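Local coordinates for uncharacterized protein PSPTO_3016 (Pseudomonas syringae pv. tomato, PDB 3H9X), which has no established function but adopts a "double wing" motif of the MmcQ/YjbR family and probably binds DNA, at residues 31-34 / 35-38; 65-68 / 69-72; 75-78 / 79-82. One frame throughout, in Å; residues are numbered along the deposited sequence.

Overall arrangement
All three contacts are local and lie toward the periphery of the single chain, each mixing buried with exposed residues. Contacts 1 and 3 involve the outermost strands of the same antiparallel sheet, 29-32 and 80-82, and sit on opposite sides of the chain's centre, their own centres about 26 Å apart. Contact 2 leads out of strand 58-65 into helix 71-74, and contact 3 follows it from that helix into strand 80-82, with about 12 Å between their centres. Backbone carbonyls organise contacts 1 and 2, the first beside charged side chains and a buried histidine, the second beside a valine pair. Contact 3 relies instead on apolar packing and a proline over a guanidinium.

Contact 1 (31-34 / 35-38)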
ATOM      1  N   PHE A  31      -0.213   8.045  -3.425  1.00 43.00           N
ATOM      2  CA  PHE A  31       0.932   8.316  -4.279  1.00 47.54           C
ATOM      3  C   PHE A  31       0.493   8.096  -5.712  1.00 49.05           C
ATOM      4  O   PHE A  31       0.088   6.991  -6.077  1.00 51.86           O
ATOM      5  CB  PHE A  31       2.096   7.384  -3.940  1.00 48.82           C
ATOM      6  CG  PHE A  31       2.652   7.599  -2.566  1.00 54.73           C
ATOM      7  CD1 PHE A  31       1.895   7.286  -1.442  1.00 51.26           C
ATOM      8  CD2 PHE A  31       3.919   8.147  -2.389  1.00 59.35           C
ATOM      9  CE1 PHE A  31       2.384   7.519  -0.165  1.00 53.53           C
ATOM     10  CE2 PHE A  31       4.423   8.385  -1.114  1.00 57.24           C
ATOM     11  CZ  PHE A  31       3.653   8.068   0.000  1.00 58.78           C
ATOM     12  N   ARG A  32       0.553   9.145  -6.525  1.00 50.57           N
ATOM     13  CA  ARG A  32       0.147   9.017  -7.916  1.00 51.78           C
ATOM     14  C   ARG A  32       1.155   9.621  -8.878  1.00 47.87           C
ATOM     15  O   ARG A  32       2.153  10.211  -8.465  1.00 40.83           O
ATOM     16  CB  ARG A  32      -1.211   9.673  -8.132  1.00 52.04           C
ATOM     17  CG  ARG A  32      -1.216  11.172  -7.953  1.00 56.95           C
ATOM     18  CD  ARG A  32      -1.891  11.570  -6.659  1.00 61.96           C
ATOM     19  NE  ARG A  32      -2.025  13.018  -6.571  1.00 64.44           N
ATOM     20  CZ  ARG A  32      -2.800  13.746  -7.371  1.00 60.26           C
ATOM     21  NH1 ARG A  32      -2.860  15.063  -7.226  1.00 55.73           N
ATOM     22  NH2 ARG A  32      -3.523  13.158  -8.310  1.00 49.02           N
ATOM     23  N   HIS A  33       0.888   9.440 -10.168  1.00 53.39           N
ATOM     24  CA  HIS A  33       1.745   9.973 -11.224  1.00 54.88           C
ATOM     25  C   HIS A  33       1.323  11.399 -11.531  1.00 59.48           C
ATOM     26  O   HIS A  33       0.156  11.757 -11.365  1.00 59.09           O
ATOM     27  CB  HIS A  33       1.623   9.159 -12.514  1.00 45.83           C
ATOM     28  CG  HIS A  33       2.037   7.728 -12.381  1.00 46.23           C
ATOM     29  ND1 HIS A  33       1.182   6.749 -11.923  1.00 48.45           N
ATOM     30  CD2 HIS A  33       3.203   7.108 -12.673  1.00 48.28           C
ATOM     31  CE1 HIS A  33       1.806   5.585 -11.943  1.00 49.46           C
ATOM     32  NE2 HIS A  33       3.033   5.771 -12.393  1.00 38.73           N
ATOM     33  N   SER A  34       2.266  12.207 -11.999  1.00 62.69           N
ATOM     34  CA  SER A  34       1.969  13.590 -12.326  1.00 64.29           C
ATOM     35  C   SER A  34       1.234  13.635 -13.663  1.00 67.00           C
ATOM     36  O   SER A  34       0.531  14.601 -13.972  1.00 67.53           O
ATOM     37  CB  SER A  34       3.268  14.389 -12.391  1.00 65.18           C
ATOM     38  OG  SER A  34       2.996  15.778 -12.447  1.00 70.70           O
ATOM     39  N   ASP A  35       1.395  12.559 -14.432  1.00 68.90           N
ATOM     40  CA  ASP A  35       0.779  12.382 -15.751  1.00 69.04           C
ATOM     41  C   ASP A  35      -0.737  12.245 -15.658  1.00 67.84           C
ATOM     42  O   ASP A  35      -1.469  13.227 -15.755  1.00 67.36           O
ATOM     43  CB  ASP A  35       1.339  11.122 -16.417  1.00 69.88           C
ATOM     44  CG  ASP A  35       2.846  11.059 -16.362  1.00 78.03           C
ATOM     45  OD1 ASP A  35       3.490  11.947 -16.957  1.00 83.07           O
ATOM     46  OD2 ASP A  35       3.390  10.128 -15.722  1.00 82.63           O
ATOM     47  N   ASN A  36      -1.190  11.007 -15.469  1.00 63.62           N
ATOM     48  CA  ASN A  36      -2.610  10.691 -15.374  1.00 61.70           C
ATOM     49  C   ASN A  36      -3.225  10.797 -13.982  1.00 58.64           C
ATOM     50  O   ASN A  36      -4.409  10.510 -13.799  1.00 59.63           O
ATOM     51  CB  ASN A  36      -2.859   9.284 -15.904  1.00 63.82           C
ATOM     52  CG  ASN A  36      -1.945   8.264 -15.279  1.00 66.54           C
ATOM     53  OD1 ASN A  36      -1.789   8.227 -14.061  1.00 73.58           O
ATOM     54  ND2 ASN A  36      -1.337   7.425 -16.109  1.00 64.31           N
ATOM     55  N   ASP A  37      -2.434  11.198 -12.999  1.00 61.26           N
ATOM     56  CA  ASP A  37      -2.945  11.327 -11.642  1.00 61.82           C
ATOM     57  C   ASP A  37      -3.483   9.987 -11.114  1.00 58.10           C
ATOM     58  O   ASP A  37      -4.370   9.957 -10.254  1.00 55.40           O
ATOM     59  CB  ASP A  37      -4.054  12.387 -11.601  1.00 64.23           C
ATOM     60  CG  ASP A  37      -3.575  13.769 -12.041  1.00 78.99           C
ATOM     61  OD1 ASP A  37      -4.423  14.687 -12.143  1.00 81.76           O
ATOM     62  OD2 ASP A  37      -2.356  13.948 -12.286  1.00 81.61           O
ATOM     63  N   LYS A  38      -2.950   8.880 -11.622  1.00 46.81           N
ATOM     64  CA  LYS A  38      -3.395   7.569 -11.168  1.00 45.81           C
ATOM     65  C   LYS A  38      -2.649   7.117  -9.914  1.00 45.73           C
ATOM     66  O   LYS A  38      -1.415   7.159  -9.855  1.00 46.30           O
ATOM     67  CB  LYS A  38      -3.233   6.519 -12.274  1.00 44.47           C
ATOM     68  CG  LYS A  38      -4.170   6.710 -13.451  1.00 41.00           C
ATOM     69  CD  LYS A  38      -4.196   5.493 -14.354  1.00 49.63           C
ATOM     70  CE  LYS A  38      -5.186   5.697 -15.493  1.00 58.14           C
ATOM     71  NZ  LYS A  38      -5.528   4.436 -16.224  1.00 60.12           N
TER
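H33 and K38 bring the two arms of a tight reversal together: segments 31-34 and 35-38 run 151° apart, and the CA atoms of H33 and D37 are 4.9 Å from each other. The backbone N of H33 donates to K38 O at 3.3 Å. A second, weak bond runs within the loop from D37 N to H33 O over 3.1 Å. D37 has the left-handed helical conformation, with phi and psi both positive, which helps swing the chain back. Four residues, S34 to D37, thus form the tip of a beta hairpin joining edge strand 29-32 to strand 39-47, and F31 continues the pairing through backbone bonds to Y40 and A41.

The buried H33 side chain folds back over the same junction. Its ring carbon CG stands beside the backbone N and anti to the carbonyl carbon (chi1 -62°), which turns ND1 to K38 O at 3.3 Å for a weak bond at the ring edge. That oxygen therefore receives two N-H groups of one residue. Y40, on the second arm of the hairpin, and F113 of helix 102-115 also meet the imidazole with their rings, so the histidine joins the hairpin to that helix. N36 OD1 accepts from K38 N as an Asx turn, although the modelled place of this oxygen is doubtful.

R32 and D37 lie side by side and point the same way. R32 NH2 rests 3.4 Å from D37 CB, and the guanidinium and carboxylate planes are turned 62° apart. D37 OD2, 4.2 Å from R32 NH2, stands well out of the guanidinium plane; this is charge proximity without a salt bridge. The arginine instead pairs through NE with D19. D35 OD2 comes within 3.8 Å of H33 CB while forming a salt bridge to R117.

Contact 2 (65-68 / 69-72)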
ATOM      1  N   LYS A  65      -1.368  -1.873  -6.441  1.00 39.73           N
ATOM      2  CA  LYS A  65      -2.137  -2.503  -7.514  1.00 41.26           C
ATOM      3  C   LYS A  65      -1.354  -3.660  -8.109  1.00 38.41           C
ATOM      4  O   LYS A  65      -0.150  -3.566  -8.322  1.00 36.67           O
ATOM      5  CB  LYS A  65      -2.450  -1.476  -8.598  1.00 50.45           C
ATOM      6  CG  LYS A  65      -3.465  -1.905  -9.645  1.00 56.39           C
ATOM      7  CD  LYS A  65      -3.612  -0.793 -10.689  1.00 61.77           C
ATOM      8  CE  LYS A  65      -5.069  -0.478 -11.012  1.00 63.58           C
ATOM      9  NZ  LYS A  65      -5.843  -1.669 -11.464  1.00 64.12           N
ATOM     10  N   VAL A  66      -2.034  -4.761  -8.370  1.00 39.31           N
ATOM     11  CA  VAL A  66      -1.361  -5.910  -8.942  1.00 35.37           C
ATOM     12  C   VAL A  66      -2.225  -6.494 -10.037  1.00 40.87           C
ATOM     13  O   VAL A  66      -3.352  -6.046 -10.256  1.00 44.60           O
ATOM     14  CB  VAL A  66      -1.083  -6.996  -7.877  1.00 38.06           C
ATOM     15  CG1 VAL A  66      -0.285  -6.396  -6.718  1.00 43.08           C
ATOM     16  CG2 VAL A  66      -2.377  -7.582  -7.364  1.00 35.22           C
ATOM     17  N   GLN A  67      -1.686  -7.477 -10.746  1.00 44.37           N
ATOM     18  CA  GLN A  67      -2.436  -8.131 -11.804  1.00 45.08           C
ATOM     19  C   GLN A  67      -3.415  -9.110 -11.164  1.00 45.84           C
ATOM     20  O   GLN A  67      -3.040  -9.927 -10.325  1.00 44.18           O
ATOM     21  CB  GLN A  67      -1.482  -8.853 -12.741  1.00 49.32           C
ATOM     22  CG  GLN A  67      -0.583  -7.912 -13.506  1.00 60.95           C
ATOM     23  CD  GLN A  67       0.862  -8.367 -13.496  1.00 76.15           C
ATOM     24  OE1 GLN A  67       1.205  -9.414 -14.052  1.00 73.11           O
ATOM     25  NE2 GLN A  67       1.723  -7.584 -12.847  1.00 79.39           N
ATOM     26  N   PRO A  68      -4.689  -9.039 -11.564  1.00 48.65           N
ATOM     27  CA  PRO A  68      -5.738  -9.911 -11.029  1.00 48.01           C
ATOM     28  C   PRO A  68      -5.388 -11.402 -10.870  1.00 51.77           C
ATOM     29  O   PRO A  68      -5.935 -12.070  -9.991  1.00 55.04           O
ATOM     30  CB  PRO A  68      -6.905  -9.665 -11.985  1.00 48.10           C
ATOM     31  CG  PRO A  68      -6.213  -9.267 -13.277  1.00 49.35           C
ATOM     32  CD  PRO A  68      -5.157  -8.335 -12.771  1.00 41.08           C
ATOM     33  N   GLU A  69      -4.488 -11.940 -11.694  1.00 54.31           N
ATOM     34  CA  GLU A  69      -4.140 -13.359 -11.550  1.00 52.18           C
ATOM     35  C   GLU A  69      -3.109 -13.598 -10.446  1.00 48.60           C
ATOM     36  O   GLU A  69      -2.759 -14.739 -10.154  1.00 47.20           O
ATOM     37  CB  GLU A  69      -3.635 -13.945 -12.883  1.00 52.50           C
ATOM     38  CG  GLU A  69      -2.228 -13.533 -13.323  1.00 54.32           C
ATOM     39  CD  GLU A  69      -2.208 -12.309 -14.221  1.00 58.97           C
ATOM     40  OE1 GLU A  69      -1.157 -12.064 -14.854  1.00 60.34           O
ATOM     41  OE2 GLU A  69      -3.228 -11.585 -14.297  1.00 52.81           O
ATOM     42  N   LEU A  70      -2.627 -12.521  -9.828  1.00 48.36           N
ATOM     43  CA  LEU A  70      -1.646 -12.640  -8.753  1.00 45.72           C
ATOM     44  C   LEU A  70      -2.227 -12.340  -7.375  1.00 43.96           C
ATOM     45  O   LEU A  70      -1.611 -12.651  -6.359  1.00 40.90           O
ATOM     46  CB  LEU A  70      -0.461 -11.716  -9.016  1.00 37.46           C
ATOM     47  CG  LEU A  70       0.349 -12.076 -10.255  1.00 39.50           C
ATOM     48  CD1 LEU A  70       1.377 -11.003 -10.513  1.00 33.98           C
ATOM     49  CD2 LEU A  70       1.016 -13.436 -10.070  1.00 28.17           C
ATOM     50  N   VAL A  71      -3.414 -11.743  -7.338  1.00 45.68           N
ATOM     51  CA  VAL A  71      -4.043 -11.404  -6.066  1.00 43.15           C
ATOM     52  C   VAL A  71      -4.268 -12.621  -5.178  1.00 42.45           C
ATOM     53  O   VAL A  71      -4.076 -12.555  -3.963  1.00 42.77           O
ATOM     54  CB  VAL A  71      -5.388 -10.692  -6.282  1.00 36.87           C
ATOM     55  CG1 VAL A  71      -6.040 -10.388  -4.946  1.00 33.77           C
ATOM     56  CG2 VAL A  71      -5.173  -9.411  -7.049  1.00 24.43           C
ATOM     57  N   GLY A  72      -4.681 -13.726  -5.790  1.00 45.92           N
ATOM     58  CA  GLY A  72      -4.925 -14.943  -5.043  1.00 42.74           C
ATOM     59  C   GLY A  72      -3.675 -15.501  -4.391  1.00 48.74           C
ATOM     60  O   GLY A  72      -3.704 -15.859  -3.212  1.00 52.08           O
TER
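The carbonyl oxygen of Q67 accepts from the backbone N of L70 at 2.7 Å, a nearly straight bond with an N-H...O angle of 162°. E69 N also lies near Q67 O, but its hydrogen is poorly directed and no bond forms, so L70 alone of the two uses the oxygen. The bond joins residues three apart, with P68 and E69 at the bend; both have negative phi, with psi modestly negative at P68 and close to zero at E69, which carries the chain round.

Across the bend, V66 and V71 meet through one methyl each, CG2 to CG2 at 3.4 Å, their side chains crossing at about a right angle. V71 has CG1 anti to the backbone N (chi1 178°), an arrangement that leaves CG2 as the branch facing V66. Both buried valines also rest on I92. The turn lies in the connection between strand 58-65 and helix 71-74, and the shared apolar neighbour places this connection against strand 91-95; V66 also pairs through its backbone with H90, just before that strand. The side chain of P68 touches H90, and L70 O is bonded to S73 OG just farther along the chain.

On another side of the turn, Q67 and L70 run alongside each other and point the same way. The leucine methyl CD1 is 3.9 Å from Q67 OE1, a van der Waals approach to the amide end. E69 bends back at chi2, bringing its carboxylate to the aliphatic base of Q67, with OE2 3.6 Å from CB. The carboxylate plane of E69 and the amide plane of Q67 are 72° apart. E69 OE2 also comes within 3.9 Å of P68 CG, so this oxygen lies against carbon atoms of both preceding residues, while E69 OE1 faces Q67 OE1 without a hydrogen bond.

Contact 3 (75-78 / 79-82); sequences RKKP and GIYP
A type II beta turn from K77 to I80 leads the chain out of the loop after helix 71-74 and into strand 80-82, one of the two outermost strands of the antiparallel sheet. P78 and G79 fill its two central positions. G79 has a positive phi (101°), a backbone shape open to it because it has no side chain to meet P78 O. G79, within the turn, pairs through its backbone with L95, and Y81 beyond it with T93.

K77 and I80, at the two ends of the turn, lie side by side and point the same way. The isoleucine methyl CD1 meets K77 CB at 3.7 Å and CD at 4.1 Å, so it packs along the aliphatic part of an extended lysine. I80 CG2 turns instead to R75 CA, 3.9 Å away, and the buried side chain also touches I92 and L100.

R75 spans from the loop to the strand. Its chain bends at chi3 (60°), and P82 covers one face of the guanidinium: CB stands 3.6 Å above the plane, over its centre, and CG is 3.2 Å from both NE and NH2. The two side chains cross at about a right angle. No hydrogen bond joins the two segments, and because the proline covers a face, the contact uses none of the arginine's in-plane N-H groups.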
ATOM      1  N   ARG A  75      -1.965 -12.822  -1.693  1.00 40.72           N
ATOM      2  CA  ARG A  75      -2.734 -12.839  -0.443  1.00 42.67           C
ATOM      3  C   ARG A  75      -2.435 -14.017   0.456  1.00 44.72           C
ATOM      4  O   ARG A  75      -2.764 -13.986   1.635  1.00 49.66           O
ATOM      5  CB  ARG A  75      -4.237 -12.814  -0.737  1.00 39.55           C
ATOM      6  CG  ARG A  75      -4.770 -11.437  -1.089  1.00 42.54           C
ATOM      7  CD  ARG A  75      -6.212 -11.468  -1.581  1.00 43.30           C
ATOM      8  NE  ARG A  75      -7.156 -12.009  -0.609  1.00 54.71           N
ATOM      9  CZ  ARG A  75      -8.468 -12.078  -0.813  1.00 57.52           C
ATOM     10  NH1 ARG A  75      -8.991 -11.632  -1.944  1.00 51.56           N
ATOM     11  NH2 ARG A  75      -9.256 -12.609   0.108  1.00 63.63           N
ATOM     12  N   LYS A  76      -1.819 -15.052  -0.110  1.00 50.75           N
ATOM     13  CA  LYS A  76      -1.465 -16.262   0.628  1.00 53.48           C
ATOM     14  C   LYS A  76      -0.182 -16.043   1.427  1.00 56.08           C
ATOM     15  O   LYS A  76       0.105 -16.775   2.379  1.00 50.68           O
ATOM     16  CB  LYS A  76      -1.285 -17.449  -0.339  1.00 56.60           C
ATOM     17  CG  LYS A  76      -2.503 -18.393  -0.434  1.00 60.68           C
ATOM     18  CD  LYS A  76      -2.563 -19.172  -1.761  1.00 60.95           C
ATOM     19  CE  LYS A  76      -1.286 -19.970  -2.050  1.00 63.26           C
ATOM     20  NZ  LYS A  76      -1.212 -20.399  -3.506  1.00 69.51           N
ATOM     21  N   LYS A  77       0.599 -15.041   1.037  1.00 57.32           N
ATOM     22  CA  LYS A  77       1.824 -14.765   1.766  1.00 58.60           C
ATOM     23  C   LYS A  77       1.483 -14.120   3.100  1.00 58.96           C
ATOM     24  O   LYS A  77       0.386 -13.571   3.285  1.00 48.29           O
ATOM     25  CB  LYS A  77       2.758 -13.834   0.978  1.00 56.54           C
ATOM     26  CG  LYS A  77       3.482 -14.518  -0.141  1.00 58.39           C
ATOM     27  CD  LYS A  77       4.540 -13.635  -0.746  1.00 57.43           C
ATOM     28  CE  LYS A  77       5.281 -14.392  -1.833  1.00 60.90           C
ATOM     29  NZ  LYS A  77       6.400 -13.586  -2.391  1.00 68.92           N
ATOM     30  N   PRO A  78       2.407 -14.225   4.065  1.00 58.43           N
ATOM     31  CA  PRO A  78       2.189 -13.634   5.378  1.00 59.32           C
ATOM     32  C   PRO A  78       2.502 -12.154   5.277  1.00 58.67           C
ATOM     33  O   PRO A  78       3.535 -11.764   4.720  1.00 60.32           O
ATOM     34  CB  PRO A  78       3.167 -14.397   6.262  1.00 64.72           C
ATOM     35  CG  PRO A  78       4.281 -14.734   5.317  1.00 59.68           C
ATOM     36  CD  PRO A  78       3.537 -15.172   4.096  1.00 60.26           C
ATOM     37  N   GLY A  79       1.592 -11.333   5.793  1.00 56.79           N
ATOM     38  CA  GLY A  79       1.789  -9.891   5.753  1.00 61.06           C
ATOM     39  C   GLY A  79       0.997  -9.191   4.660  1.00 52.69           C
ATOM     40  O   GLY A  79       0.916  -7.959   4.643  1.00 49.80           O
ATOM     41  N   ILE A  80       0.426  -9.979   3.750  1.00 47.19           N
ATOM     42  CA  ILE A  80      -0.372  -9.468   2.644  1.00 38.58           C
ATOM     43  C   ILE A  80      -1.807  -9.894   2.907  1.00 39.64           C
ATOM     44  O   ILE A  80      -2.080 -11.064   3.157  1.00 40.07           O
ATOM     45  CB  ILE A  80       0.116 -10.043   1.304  1.00 30.76           C
ATOM     46  CG1 ILE A  80       1.566  -9.609   1.070  1.00 36.82           C
ATOM     47  CG2 ILE A  80      -0.770  -9.567   0.175  1.00 35.20           C
ATOM     48  CD1 ILE A  80       2.261 -10.309  -0.071  1.00 23.43           C
ATOM     49  N   TYR A  81      -2.712  -8.921   2.873  1.00 41.25           N
ATOM     50  CA  TYR A  81      -4.127  -9.157   3.123  1.00 41.73           C
ATOM     51  C   TYR A  81      -4.952  -8.638   1.946  1.00 42.55           C
ATOM     52  O   TYR A  81      -4.409  -8.042   1.023  1.00 41.68           O
ATOM     53  CB  TYR A  81      -4.555  -8.442   4.417  1.00 32.39           C
ATOM     54  CG  TYR A  81      -3.751  -8.813   5.636  1.00 41.14           C
ATOM     55  CD1 TYR A  81      -2.425  -8.406   5.771  1.00 43.25           C
ATOM     56  CD2 TYR A  81      -4.297  -9.622   6.637  1.00 49.39           C
ATOM     57  CE1 TYR A  81      -1.656  -8.808   6.868  1.00 44.88           C
ATOM     58  CE2 TYR A  81      -3.537 -10.023   7.744  1.00 42.74           C
ATOM     59  CZ  TYR A  81      -2.214  -9.617   7.849  1.00 41.97           C
ATOM     60  OH  TYR A  81      -1.436 -10.050   8.910  1.00 35.38           O
ATOM     61  N   PRO A  82      -6.274  -8.886   1.959  1.00 43.04           N
ATOM     62  CA  PRO A  82      -7.188  -8.437   0.904  1.00 45.78           C
ATOM     63  C   PRO A  82      -7.256  -6.906   0.882  1.00 49.02           C
ATOM     64  O   PRO A  82      -7.180  -6.263   1.926  1.00 45.59           O
ATOM     65  CB  PRO A  82      -8.513  -9.062   1.320  1.00 47.12           C
ATOM     66  CG  PRO A  82      -8.078 -10.320   1.986  1.00 44.43           C
ATOM     67  CD  PRO A  82      -6.953  -9.846   2.845  1.00 39.79           C
TER